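Local atomic coordinates of secreted protein ASP-2 (Necator americanus, PDB entry 1U53), a protein that is secreted by a hookworm parasite, belongs to the pathogenesis-related-1 (CAP) family and serves as a vaccine antigen, its molecular role being unsettled. Residues F20-H24 / V159-Y163. Residues are numbered along the deposited sequence.
Sequences FLEMH and VVCQY. Unlike the reference sequence in segment 20-24: M23 (reference Leu).
F20 lays one face of its ring over the sulfur of C161. The SG atom of C161 sits 3.8 Å from the F20 ring centroid, 28° off the ring normal, with F20 CE1 3.5 Å from C161 SG. This is a Cys sulfur-aromatic contact. V159 meets the edge of the same ring, F20 CZ to V159 CG1 at 3.4 Å.

Residues 20-24 are helical and residues 159-163 are an extended strand. Their axes approach to 11.9 Å and cross at -62°. The nearest CA atoms are those of F20 and C161, 8.6 Å apart. F20 and H24, one helical turn apart, both send CB toward the strand, both with chi1 in the m well (-87° and -83°). V159 and C161 point CB back at the helix, while V160 points away.

H24 makes the polar link. H24 NE2 and Y163 OH share a hydrogen bond of 2.8 Å. H24 ND1 donates to F20 O at 2.9 Å, which fixes the ring against its own helix. The CA-to-CB bond of Y163 points sideways, but chi1 of -69° (m) brings the end of the side chain nearer, and its hydroxyl meets H24. Y163 OH is also hydrogen-bonded to N86 ND2.

All five touching residues are buried. This is helix-on-sheet packing in the alpha-beta-alpha sandwich of the CAP fold. Strand 157-164 runs antiparallel between 84-90 and 145-152, and the C161-C148 disulfide ties it to the latter. Helix 14-32 rests on one face of this sheet beside helix 97-109, where F20 also touches A101 and S105, and V160 faces helix 57-67 on the other side.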
# COMPACT_ATOMS: atom_id res chain seq x y z
N PHE A 20 5.06 4.32 -7.33
CA PHE A 20 4.28 3.48 -6.40
C PHE A 20 5.19 2.73 -5.44
O PHE A 20 4.99 2.75 -4.24
CB PHE A 20 3.43 2.45 -7.17
CG PHE A 20 2.09 2.96 -7.59
CD1 PHE A 20 1.16 3.43 -6.64
CD2 PHE A 20 1.73 3.00 -8.92
CE1 PHE A 20 -0.13 3.92 -7.06
CE2 PHE A 20 0.45 3.46 -9.33
CZ PHE A 20 -0.45 3.92 -8.39
N LEU A 21 6.22 2.06 -5.97
CA LEU A 21 7.07 1.26 -5.11
C LEU A 21 7.87 2.16 -4.13
O LEU A 21 7.93 1.88 -2.91
CB LEU A 21 8.05 0.43 -5.96
CG LEU A 21 8.88 -0.52 -5.11
CD1 LEU A 21 8.02 -1.65 -4.43
CD2 LEU A 21 10.00 -1.12 -5.92
N GLU A 22 8.47 3.24 -4.63
CA GLU A 22 9.26 4.10 -3.71
C GLU A 22 8.42 4.74 -2.61
O GLU A 22 8.85 4.76 -1.44
CB GLU A 22 9.95 5.18 -4.54
CG GLU A 22 11.00 4.51 -5.41
CD GLU A 22 11.65 5.44 -6.37
OE1 GLU A 22 11.41 6.67 -6.24
OE2 GLU A 22 12.39 4.93 -7.26
N MET A 23 7.23 5.24 -2.98
CA MET A 23 6.30 5.82 -2.01
C MET A 23 5.88 4.78 -1.00
O MET A 23 5.82 5.04 0.19
CB MET A 23 5.01 6.30 -2.68
CG MET A 23 5.17 7.37 -3.60
SD MET A 23 4.49 8.95 -3.06
CE MET A 23 3.40 8.88 -1.74
N HIS A 24 5.57 3.57 -1.47
CA HIS A 24 5.20 2.56 -0.46
C HIS A 24 6.32 2.25 0.51
O HIS A 24 6.11 2.18 1.74
CB HIS A 24 4.70 1.27 -1.10
CG HIS A 24 3.24 1.31 -1.48
ND1 HIS A 24 2.75 2.02 -2.56
CD2 HIS A 24 2.17 0.69 -0.93
CE1 HIS A 24 1.44 1.86 -2.63
NE2 HIS A 24 1.06 1.05 -1.64
N VAL A 159 -7.13 4.17 -10.31
CA VAL A 159 -5.86 3.58 -9.84
C VAL A 159 -6.20 2.40 -9.00
O VAL A 159 -7.00 2.49 -8.05
CB VAL A 159 -5.11 4.58 -8.94
CG1 VAL A 159 -3.85 3.97 -8.34
CG2 VAL A 159 -4.78 5.87 -9.74
N VAL A 160 -5.54 1.30 -9.28
CA VAL A 160 -5.69 0.11 -8.46
C VAL A 160 -4.30 -0.40 -8.12
O VAL A 160 -3.48 -0.60 -9.00
CB VAL A 160 -6.42 -0.98 -9.29
CG1 VAL A 160 -6.58 -2.30 -8.50
CG2 VAL A 160 -7.80 -0.50 -9.67
N CYS A 161 -4.04 -0.63 -6.82
CA CYS A 161 -2.84 -1.39 -6.42
C CYS A 161 -3.25 -2.72 -5.79
O CYS A 161 -4.25 -2.77 -5.07
CB CYS A 161 -2.04 -0.64 -5.37
SG CYS A 161 -1.06 0.72 -6.07
N GLN A 162 -2.52 -3.79 -6.08
CA GLN A 162 -2.77 -5.03 -5.34
C GLN A 162 -1.51 -5.42 -4.58
O GLN A 162 -0.42 -4.95 -4.88
CB GLN A 162 -3.30 -6.16 -6.26
CG GLN A 162 -4.74 -5.86 -6.65
CD GLN A 162 -5.33 -6.75 -7.75
OE1 GLN A 162 -4.66 -7.66 -8.22
NE2 GLN A 162 -6.60 -6.49 -8.15
N TYR A 163 -1.68 -6.32 -3.60
CA TYR A 163 -0.72 -6.50 -2.49
C TYR A 163 -0.62 -7.99 -2.16
O TYR A 163 -1.65 -8.63 -1.83
CB TYR A 163 -1.32 -5.79 -1.26
CG TYR A 163 -1.33 -4.29 -1.43
CD1 TYR A 163 -0.25 -3.52 -0.99
CD2 TYR A 163 -2.44 -3.63 -1.96
CE1 TYR A 163 -0.28 -2.11 -1.16
CE2 TYR A 163 -2.47 -2.21 -2.12
CZ TYR A 163 -1.42 -1.48 -1.69
OH TYR A 163 -1.48 -0.12 -1.89